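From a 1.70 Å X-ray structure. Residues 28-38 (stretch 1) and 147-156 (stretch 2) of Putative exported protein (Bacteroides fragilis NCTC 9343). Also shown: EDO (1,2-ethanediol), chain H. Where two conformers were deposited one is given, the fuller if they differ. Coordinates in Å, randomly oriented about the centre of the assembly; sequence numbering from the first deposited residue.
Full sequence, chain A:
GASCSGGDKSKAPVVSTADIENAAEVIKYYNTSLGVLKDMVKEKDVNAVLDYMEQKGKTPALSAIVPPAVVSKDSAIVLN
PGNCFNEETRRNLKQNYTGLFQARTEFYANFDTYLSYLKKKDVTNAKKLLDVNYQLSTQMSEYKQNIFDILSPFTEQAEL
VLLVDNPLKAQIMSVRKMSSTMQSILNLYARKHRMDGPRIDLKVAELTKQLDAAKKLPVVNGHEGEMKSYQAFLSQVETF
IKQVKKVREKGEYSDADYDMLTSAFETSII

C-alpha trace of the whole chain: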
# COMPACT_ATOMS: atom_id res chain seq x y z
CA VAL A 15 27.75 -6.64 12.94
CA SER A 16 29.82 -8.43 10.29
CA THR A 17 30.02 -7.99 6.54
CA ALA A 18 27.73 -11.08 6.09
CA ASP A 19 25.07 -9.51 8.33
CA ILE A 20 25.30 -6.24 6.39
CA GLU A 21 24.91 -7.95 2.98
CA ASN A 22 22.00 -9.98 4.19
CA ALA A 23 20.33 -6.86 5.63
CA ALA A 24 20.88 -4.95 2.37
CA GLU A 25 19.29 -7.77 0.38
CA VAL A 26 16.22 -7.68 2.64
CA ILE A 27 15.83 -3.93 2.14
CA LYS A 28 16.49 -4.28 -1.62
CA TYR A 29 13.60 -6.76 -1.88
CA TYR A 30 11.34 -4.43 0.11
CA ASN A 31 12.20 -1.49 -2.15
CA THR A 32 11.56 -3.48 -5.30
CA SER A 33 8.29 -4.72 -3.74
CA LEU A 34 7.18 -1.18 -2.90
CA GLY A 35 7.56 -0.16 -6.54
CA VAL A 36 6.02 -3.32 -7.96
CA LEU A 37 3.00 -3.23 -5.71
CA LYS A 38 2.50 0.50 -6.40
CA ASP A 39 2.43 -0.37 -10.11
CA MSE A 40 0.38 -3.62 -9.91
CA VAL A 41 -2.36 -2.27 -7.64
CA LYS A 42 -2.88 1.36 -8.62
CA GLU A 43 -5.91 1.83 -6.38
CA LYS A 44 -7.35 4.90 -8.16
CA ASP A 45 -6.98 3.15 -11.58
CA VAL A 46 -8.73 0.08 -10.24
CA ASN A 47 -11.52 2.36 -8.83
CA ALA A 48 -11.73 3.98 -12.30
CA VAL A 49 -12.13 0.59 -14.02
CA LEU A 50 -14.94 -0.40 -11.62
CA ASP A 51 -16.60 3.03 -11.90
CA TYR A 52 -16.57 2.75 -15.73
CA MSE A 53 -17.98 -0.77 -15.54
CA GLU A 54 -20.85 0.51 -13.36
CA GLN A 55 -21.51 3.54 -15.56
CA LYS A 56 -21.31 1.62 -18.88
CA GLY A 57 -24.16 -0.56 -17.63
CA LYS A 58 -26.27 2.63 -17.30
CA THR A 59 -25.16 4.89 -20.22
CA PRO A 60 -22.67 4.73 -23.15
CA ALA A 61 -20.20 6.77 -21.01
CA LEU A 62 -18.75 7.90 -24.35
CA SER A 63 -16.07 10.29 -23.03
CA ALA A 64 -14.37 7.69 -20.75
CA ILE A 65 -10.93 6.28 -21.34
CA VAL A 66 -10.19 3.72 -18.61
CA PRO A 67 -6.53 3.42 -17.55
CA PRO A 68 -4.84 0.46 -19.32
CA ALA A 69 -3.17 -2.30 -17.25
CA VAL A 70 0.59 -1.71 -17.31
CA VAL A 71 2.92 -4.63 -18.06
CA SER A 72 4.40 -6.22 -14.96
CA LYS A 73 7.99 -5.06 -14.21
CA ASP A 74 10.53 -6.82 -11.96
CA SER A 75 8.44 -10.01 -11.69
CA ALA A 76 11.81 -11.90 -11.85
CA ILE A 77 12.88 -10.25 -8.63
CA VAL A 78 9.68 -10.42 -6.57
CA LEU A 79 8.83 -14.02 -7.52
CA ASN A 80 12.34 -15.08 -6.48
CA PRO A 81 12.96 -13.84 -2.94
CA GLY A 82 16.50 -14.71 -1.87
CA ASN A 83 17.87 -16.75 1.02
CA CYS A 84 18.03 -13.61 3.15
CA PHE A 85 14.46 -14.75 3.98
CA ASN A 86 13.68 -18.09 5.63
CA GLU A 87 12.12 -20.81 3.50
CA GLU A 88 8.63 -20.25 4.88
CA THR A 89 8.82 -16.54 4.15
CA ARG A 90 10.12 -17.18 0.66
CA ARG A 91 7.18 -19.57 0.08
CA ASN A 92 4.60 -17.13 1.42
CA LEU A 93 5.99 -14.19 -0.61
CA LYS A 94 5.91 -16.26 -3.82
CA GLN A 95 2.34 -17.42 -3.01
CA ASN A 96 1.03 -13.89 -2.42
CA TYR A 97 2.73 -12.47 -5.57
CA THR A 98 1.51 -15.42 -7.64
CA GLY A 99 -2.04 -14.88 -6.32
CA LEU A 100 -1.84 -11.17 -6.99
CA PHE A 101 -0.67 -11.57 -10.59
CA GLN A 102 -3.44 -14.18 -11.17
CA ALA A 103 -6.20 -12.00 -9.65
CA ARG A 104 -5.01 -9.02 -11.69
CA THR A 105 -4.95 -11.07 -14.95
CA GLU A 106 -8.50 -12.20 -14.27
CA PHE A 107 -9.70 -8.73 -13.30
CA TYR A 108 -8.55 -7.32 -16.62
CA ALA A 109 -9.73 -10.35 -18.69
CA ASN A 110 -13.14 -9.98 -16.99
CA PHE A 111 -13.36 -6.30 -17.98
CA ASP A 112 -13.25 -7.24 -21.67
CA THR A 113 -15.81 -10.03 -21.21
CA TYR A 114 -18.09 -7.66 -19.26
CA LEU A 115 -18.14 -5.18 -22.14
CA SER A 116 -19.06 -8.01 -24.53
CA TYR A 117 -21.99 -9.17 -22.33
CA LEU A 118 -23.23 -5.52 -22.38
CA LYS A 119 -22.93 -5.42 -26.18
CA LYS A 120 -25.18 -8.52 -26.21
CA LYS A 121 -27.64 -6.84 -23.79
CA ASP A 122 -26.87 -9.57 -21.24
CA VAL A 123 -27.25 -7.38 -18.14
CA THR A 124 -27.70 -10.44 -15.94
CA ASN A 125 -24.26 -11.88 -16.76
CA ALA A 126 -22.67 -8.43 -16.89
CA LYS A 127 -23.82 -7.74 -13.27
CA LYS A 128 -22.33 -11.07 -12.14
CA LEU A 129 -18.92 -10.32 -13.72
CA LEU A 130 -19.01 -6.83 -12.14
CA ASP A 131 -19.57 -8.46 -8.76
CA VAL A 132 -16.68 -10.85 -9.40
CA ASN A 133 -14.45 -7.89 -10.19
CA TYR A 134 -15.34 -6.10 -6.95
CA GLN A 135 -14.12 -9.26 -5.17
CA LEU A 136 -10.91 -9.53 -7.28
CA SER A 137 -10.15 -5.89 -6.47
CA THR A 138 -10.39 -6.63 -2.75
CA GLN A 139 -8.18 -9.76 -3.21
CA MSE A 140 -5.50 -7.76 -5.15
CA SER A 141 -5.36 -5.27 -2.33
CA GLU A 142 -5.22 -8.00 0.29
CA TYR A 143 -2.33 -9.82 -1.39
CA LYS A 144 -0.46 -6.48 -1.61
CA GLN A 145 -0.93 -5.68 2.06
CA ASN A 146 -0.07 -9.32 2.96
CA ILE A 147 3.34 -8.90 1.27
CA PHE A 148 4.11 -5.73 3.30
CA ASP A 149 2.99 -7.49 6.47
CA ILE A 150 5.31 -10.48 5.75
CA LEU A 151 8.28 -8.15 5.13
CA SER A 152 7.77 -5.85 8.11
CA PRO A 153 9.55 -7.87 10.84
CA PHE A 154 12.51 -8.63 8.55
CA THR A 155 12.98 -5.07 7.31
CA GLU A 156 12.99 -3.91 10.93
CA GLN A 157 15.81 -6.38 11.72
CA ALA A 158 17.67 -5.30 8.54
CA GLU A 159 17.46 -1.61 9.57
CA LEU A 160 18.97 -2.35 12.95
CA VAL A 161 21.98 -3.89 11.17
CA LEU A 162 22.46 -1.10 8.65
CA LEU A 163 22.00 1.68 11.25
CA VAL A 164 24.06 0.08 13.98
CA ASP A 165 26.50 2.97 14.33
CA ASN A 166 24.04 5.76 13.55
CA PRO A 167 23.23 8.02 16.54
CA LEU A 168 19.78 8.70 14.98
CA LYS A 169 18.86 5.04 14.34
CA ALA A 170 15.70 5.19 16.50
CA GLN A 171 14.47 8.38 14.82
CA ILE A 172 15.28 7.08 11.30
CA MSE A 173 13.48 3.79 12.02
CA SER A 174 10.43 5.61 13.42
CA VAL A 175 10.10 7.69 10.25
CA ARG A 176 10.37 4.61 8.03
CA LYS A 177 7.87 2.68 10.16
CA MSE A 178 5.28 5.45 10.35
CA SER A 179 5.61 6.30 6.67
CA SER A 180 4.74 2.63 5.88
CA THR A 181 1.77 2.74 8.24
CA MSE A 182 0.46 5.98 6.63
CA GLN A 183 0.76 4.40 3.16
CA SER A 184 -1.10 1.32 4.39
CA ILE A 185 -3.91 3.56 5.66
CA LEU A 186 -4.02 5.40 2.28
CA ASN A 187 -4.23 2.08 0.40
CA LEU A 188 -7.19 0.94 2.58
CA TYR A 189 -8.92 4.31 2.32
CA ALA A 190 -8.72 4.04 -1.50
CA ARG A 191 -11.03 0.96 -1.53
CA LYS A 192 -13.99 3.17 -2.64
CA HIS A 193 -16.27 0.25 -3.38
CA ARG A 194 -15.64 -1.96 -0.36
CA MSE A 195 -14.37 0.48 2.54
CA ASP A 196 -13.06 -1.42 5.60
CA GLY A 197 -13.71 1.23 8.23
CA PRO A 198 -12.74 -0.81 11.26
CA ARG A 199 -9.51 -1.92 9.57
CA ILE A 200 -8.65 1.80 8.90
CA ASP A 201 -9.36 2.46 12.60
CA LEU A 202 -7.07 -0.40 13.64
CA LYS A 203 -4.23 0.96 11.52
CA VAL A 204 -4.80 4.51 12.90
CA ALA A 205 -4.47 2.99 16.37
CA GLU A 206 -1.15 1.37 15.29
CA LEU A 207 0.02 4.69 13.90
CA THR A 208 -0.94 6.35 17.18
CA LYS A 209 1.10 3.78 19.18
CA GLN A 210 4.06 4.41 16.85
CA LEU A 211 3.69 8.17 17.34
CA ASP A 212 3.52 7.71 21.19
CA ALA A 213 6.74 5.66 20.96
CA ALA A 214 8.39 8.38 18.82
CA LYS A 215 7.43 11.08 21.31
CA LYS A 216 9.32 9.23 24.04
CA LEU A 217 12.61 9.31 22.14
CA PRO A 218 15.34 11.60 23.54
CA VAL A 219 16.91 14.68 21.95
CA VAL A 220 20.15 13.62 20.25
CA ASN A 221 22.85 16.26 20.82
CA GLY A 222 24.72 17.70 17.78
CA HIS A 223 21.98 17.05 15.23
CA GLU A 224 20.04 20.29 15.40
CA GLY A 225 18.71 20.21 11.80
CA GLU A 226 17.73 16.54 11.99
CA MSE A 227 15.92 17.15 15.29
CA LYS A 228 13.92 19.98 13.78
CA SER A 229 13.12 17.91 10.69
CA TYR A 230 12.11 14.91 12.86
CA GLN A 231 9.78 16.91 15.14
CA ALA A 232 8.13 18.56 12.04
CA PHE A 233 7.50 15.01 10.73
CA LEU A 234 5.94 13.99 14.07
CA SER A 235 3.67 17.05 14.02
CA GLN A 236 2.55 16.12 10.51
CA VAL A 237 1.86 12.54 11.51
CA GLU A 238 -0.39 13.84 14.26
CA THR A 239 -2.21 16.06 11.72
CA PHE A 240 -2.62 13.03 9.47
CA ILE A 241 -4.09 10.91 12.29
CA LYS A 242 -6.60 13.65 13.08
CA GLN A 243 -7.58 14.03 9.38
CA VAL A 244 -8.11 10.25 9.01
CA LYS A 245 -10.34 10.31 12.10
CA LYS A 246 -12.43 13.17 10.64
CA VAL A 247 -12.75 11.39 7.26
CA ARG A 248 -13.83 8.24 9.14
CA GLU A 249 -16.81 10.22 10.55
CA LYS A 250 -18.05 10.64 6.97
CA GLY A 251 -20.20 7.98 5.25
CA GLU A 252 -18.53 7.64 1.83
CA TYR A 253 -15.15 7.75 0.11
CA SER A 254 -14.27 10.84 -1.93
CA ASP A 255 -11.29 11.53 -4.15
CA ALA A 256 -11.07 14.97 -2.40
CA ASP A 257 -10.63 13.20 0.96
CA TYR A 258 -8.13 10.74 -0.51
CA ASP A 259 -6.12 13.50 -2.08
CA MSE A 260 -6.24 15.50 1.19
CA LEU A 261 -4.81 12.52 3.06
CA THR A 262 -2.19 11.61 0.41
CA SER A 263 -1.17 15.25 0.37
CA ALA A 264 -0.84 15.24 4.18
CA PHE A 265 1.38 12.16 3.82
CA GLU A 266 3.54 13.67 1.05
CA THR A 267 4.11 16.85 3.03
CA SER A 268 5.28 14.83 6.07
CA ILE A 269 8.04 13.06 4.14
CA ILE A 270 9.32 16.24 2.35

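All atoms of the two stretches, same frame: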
# COMPACT_ATOMS: atom_id res chain seq x y z
N LYS A 28 16.59 -4.25 -0.16
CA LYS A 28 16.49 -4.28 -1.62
C LYS A 28 15.16 -4.88 -2.05
O LYS A 28 14.41 -4.29 -2.82
CB LYS A 28 17.64 -5.07 -2.22
CG LYS A 28 18.95 -4.30 -2.33
CD LYS A 28 20.10 -5.27 -2.64
CE LYS A 28 21.32 -4.61 -3.29
NZ LYS A 28 22.33 -5.64 -3.58
N TYR A 29 14.86 -6.06 -1.51
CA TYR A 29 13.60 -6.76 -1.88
C TYR A 29 12.36 -5.96 -1.49
O TYR A 29 11.38 -5.92 -2.26
CB TYR A 29 13.57 -8.16 -1.31
CG TYR A 29 12.38 -8.98 -1.76
CD1 TYR A 29 11.17 -8.92 -1.06
CD2 TYR A 29 12.44 -9.81 -2.87
CE1 TYR A 29 10.07 -9.69 -1.46
CE2 TYR A 29 11.36 -10.59 -3.28
CZ TYR A 29 10.15 -10.50 -2.57
OH TYR A 29 9.05 -11.24 -2.94
N TYR A 30 12.39 -5.34 -0.32
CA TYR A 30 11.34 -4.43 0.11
C TYR A 30 11.19 -3.29 -0.89
O TYR A 30 10.09 -2.97 -1.32
CB TYR A 30 11.61 -3.82 1.50
CG TYR A 30 10.58 -2.75 1.85
CD1 TYR A 30 9.34 -3.08 2.37
CD2 TYR A 30 10.83 -1.41 1.59
CE1 TYR A 30 8.39 -2.10 2.65
CE2 TYR A 30 9.89 -0.44 1.87
CZ TYR A 30 8.68 -0.77 2.39
OH TYR A 30 7.78 0.26 2.65
N ASN A 31 12.29 -2.64 -1.26
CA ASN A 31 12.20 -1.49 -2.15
C ASN A 31 11.67 -1.86 -3.52
O ASN A 31 10.85 -1.11 -4.10
CB ASN A 31 13.56 -0.78 -2.25
CG ASN A 31 13.93 -0.03 -0.97
OD1 ASN A 31 13.06 0.44 -0.22
ND2 ASN A 31 15.24 0.17 -0.76
N THR A 32 12.09 -3.00 -4.04
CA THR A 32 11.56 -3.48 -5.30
C THR A 32 10.06 -3.77 -5.16
O THR A 32 9.26 -3.43 -6.03
CB THR A 32 12.31 -4.72 -5.80
OG1 THR A 32 13.66 -4.34 -6.09
CG2 THR A 32 11.63 -5.34 -7.03
N SER A 33 9.69 -4.41 -4.03
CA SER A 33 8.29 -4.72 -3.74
C SER A 33 7.42 -3.48 -3.67
O SER A 33 6.29 -3.47 -4.18
CB SER A 33 8.11 -5.50 -2.43
OG SER A 33 8.67 -6.81 -2.44
N LEU A 34 7.93 -2.42 -3.05
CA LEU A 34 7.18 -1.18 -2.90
C LEU A 34 6.82 -0.65 -4.28
O LEU A 34 5.69 -0.25 -4.52
CB LEU A 34 8.02 -0.14 -2.14
CG LEU A 34 7.34 1.21 -1.80
CD1 LEU A 34 6.22 1.01 -0.82
CD2 LEU A 34 8.36 2.22 -1.20
N GLY A 35 7.79 -0.63 -5.17
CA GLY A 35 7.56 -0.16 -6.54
C GLY A 35 6.63 -1.03 -7.36
O GLY A 35 5.73 -0.56 -8.08
N VAL A 36 6.82 -2.33 -7.24
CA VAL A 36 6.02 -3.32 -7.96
C VAL A 36 4.58 -3.27 -7.52
O VAL A 36 3.64 -3.27 -8.33
CB VAL A 36 6.56 -4.77 -7.80
CG1 VAL A 36 5.53 -5.75 -8.32
CG2 VAL A 36 7.92 -4.96 -8.54
N LEU A 37 4.37 -3.23 -6.21
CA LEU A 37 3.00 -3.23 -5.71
C LEU A 37 2.27 -1.90 -5.97
O LEU A 37 1.04 -1.86 -6.12
CB LEU A 37 3.05 -3.57 -4.22
CG LEU A 37 3.50 -5.01 -3.98
CD1 LEU A 37 3.84 -5.23 -2.50
CD2 LEU A 37 2.44 -6.03 -4.43
N LYS A 38 3.02 -0.82 -5.98
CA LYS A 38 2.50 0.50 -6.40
C LYS A 38 1.97 0.40 -7.82
O LYS A 38 0.88 0.89 -8.10
CB LYS A 38 3.57 1.58 -6.23
CG LYS A 38 3.16 2.91 -6.78
CD LYS A 38 4.21 3.97 -6.59
CE LYS A 38 3.75 5.29 -7.21
NZ LYS A 38 4.95 6.12 -7.54
N ILE A 147 1.89 -8.93 1.58
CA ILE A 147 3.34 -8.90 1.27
C ILE A 147 4.06 -7.92 2.21
O ILE A 147 5.08 -8.29 2.83
CB ILE A 147 3.53 -8.60 -0.22
CG1 ILE A 147 3.07 -9.81 -1.06
CG2 ILE A 147 5.02 -8.25 -0.54
CD1 ILE A 147 2.71 -9.49 -2.41
N PHE A 148 3.53 -6.70 2.37
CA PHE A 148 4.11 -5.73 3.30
C PHE A 148 4.16 -6.28 4.70
O PHE A 148 5.16 -6.14 5.43
CB PHE A 148 3.38 -4.38 3.22
CG PHE A 148 3.60 -3.66 1.94
CD1 PHE A 148 4.89 -3.42 1.47
CD2 PHE A 148 2.54 -3.22 1.16
CE1 PHE A 148 5.10 -2.73 0.25
CE2 PHE A 148 2.73 -2.50 -0.02
CZ PHE A 148 4.03 -2.28 -0.49
N ASP A 149 3.08 -6.92 5.11
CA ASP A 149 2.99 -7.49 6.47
C ASP A 149 4.05 -8.58 6.71
O ASP A 149 4.64 -8.63 7.77
CB ASP A 149 1.63 -8.11 6.75
CG ASP A 149 0.47 -7.07 6.87
OD1 ASP A 149 0.70 -5.85 7.01
OD2 ASP A 149 -0.69 -7.55 6.78
N ILE A 150 4.27 -9.43 5.71
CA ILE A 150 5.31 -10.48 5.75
C ILE A 150 6.69 -9.86 5.94
O ILE A 150 7.51 -10.32 6.78
CB ILE A 150 5.25 -11.36 4.47
CG1 ILE A 150 3.97 -12.23 4.49
CG2 ILE A 150 6.52 -12.23 4.32
CD1 ILE A 150 3.55 -12.73 3.13
N LEU A 151 6.95 -8.81 5.15
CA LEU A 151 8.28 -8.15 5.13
C LEU A 151 8.62 -7.36 6.40
O LEU A 151 9.82 -7.24 6.80
CB LEU A 151 8.41 -7.26 3.91
CG LEU A 151 8.43 -8.03 2.59
CD1 LEU A 151 8.35 -7.04 1.41
CD2 LEU A 151 9.66 -8.95 2.42
N SER A 152 7.59 -6.78 7.01
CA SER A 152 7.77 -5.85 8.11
C SER A 152 8.77 -6.25 9.22
O SER A 152 9.67 -5.47 9.59
CB SER A 152 6.39 -5.48 8.66
OG SER A 152 6.55 -4.53 9.68
N PRO A 153 8.60 -7.44 9.80
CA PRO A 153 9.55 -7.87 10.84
C PRO A 153 11.00 -7.98 10.37
O PRO A 153 11.95 -7.65 11.12
CB PRO A 153 8.98 -9.22 11.32
CG PRO A 153 7.94 -9.61 10.40
CD PRO A 153 7.53 -8.43 9.55
N PHE A 154 11.18 -8.39 9.11
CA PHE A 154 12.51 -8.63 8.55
C PHE A 154 13.18 -7.33 8.14
O PHE A 154 14.39 -7.17 8.37
CB PHE A 154 12.40 -9.60 7.38
CG PHE A 154 11.76 -10.89 7.81
CD1 PHE A 154 12.29 -11.57 8.93
CD2 PHE A 154 10.59 -11.33 7.26
CE1 PHE A 154 11.69 -12.76 9.42
CE2 PHE A 154 9.99 -12.55 7.74
CZ PHE A 154 10.53 -13.23 8.83
N THR A 155 12.40 -6.39 7.63
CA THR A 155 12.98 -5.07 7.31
C THR A 155 13.39 -4.33 8.59
O THR A 155 14.43 -3.65 8.63
CB THR A 155 12.02 -4.19 6.47
OG1 THR A 155 10.79 -4.01 7.20
CG2 THR A 155 11.72 -4.84 5.06
N GLU A 156 12.64 -4.53 9.67
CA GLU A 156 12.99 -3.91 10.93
C GLU A 156 14.37 -4.45 11.43
O GLU A 156 15.24 -3.70 11.81
CB GLU A 156 11.92 -4.21 11.95
CG GLU A 156 12.18 -3.55 13.28
CD GLU A 156 10.95 -3.69 14.15
OE1 GLU A 156 10.83 -4.75 14.78
OE2 GLU A 156 10.08 -2.77 14.10
C1 EDO H . 3.24 0.28 2.19
O1 EDO H . 2.43 0.07 3.37
C2 EDO H . 4.58 0.96 2.51
O2 EDO H . 5.49 0.06 3.18

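Two helical segments, each part of a longer helix, pack with their N-to-C directions 147° apart, so they run roughly antiparallel with a marked splay. Their axes come within 10.7 Å, and about 422 Å² of surface is buried between them. No hydrogen bond crosses the contact: the backbone hydrogen bonds run along each helix, with a break at Pro-153 in stretch 2, and the side chains that meet are held by van der Waals packing.

Stretch 2 enters the contact with Ile-147, whose CA-to-CB bond points toward the other helix. Ile-147 CG2 lies 3.8 Å from Leu-37 CD1, a meeting of branched aliphatic groups well suited to a buried position. The small Ser-33 lies nearby and takes up little room in the contact. Its hydroxyl is not left unpaired there, because Ser-33 OG donates to Tyr-29 O at 2.9 Å, one turn back in its own helix.

Phe-148 has the most area covered of any residue here. Its CA-to-CB bond points sideways, but with chi1 in the m well the ring end comes nearer stretch 1. Leu-37 CD1 sits over one face of the Phe-148 ring, 3.9 Å from its centroid and 25° off the normal, a CH-pi contact in which a methyl group meets the pi cloud. Around the ring, Phe-148 CZ is 4.0 Å from Leu-34 CD1, and Phe-148 CD1 is 3.9 Å from Tyr-30 CE1. The opposite face is covered by the ethanediol, probably from the crystallisation liquor, with EDO C1 3.6 Å from Phe-148 CE2. The same molecule pairs with the phenol of Tyr-30: Tyr-30 OH and EDO O2 form a very short hydrogen bond of 2.4 Å. Tyr-30 thus presents carbon to the helix and its hydroxyl to a polar partner.

Asp-149 and Ile-150 make no contact with stretch 1. One turn after Ile-147, Leu-151 again points toward it, with Leu-151 CA 7.0 Å from Tyr-30 CA. Leu-151 packs against two aromatic neighbours: Leu-151 CD2 lies 3.8 Å from Tyr-29 CD1, and Leu-151 CD1 lies 4.2 Å from both Tyr-29 CD1 and Tyr-30 CD1. Leu-151 CD1 also approaches Ser-33 OG at 3.9 Å.

Ser-152 points away. Proline lacks an amide hydrogen, so Pro-153 cannot donate to the turn before, and the helix kinks here; Phe-154 N makes only a weak bond, 2.9 Å to Leu-151 O. Regular bonding resumes with Thr-155 N to Leu-151 O at 2.8 Å. Thr-155 closes the contact, its methyl CG2 resting 3.7 Å from Tyr-30 CB.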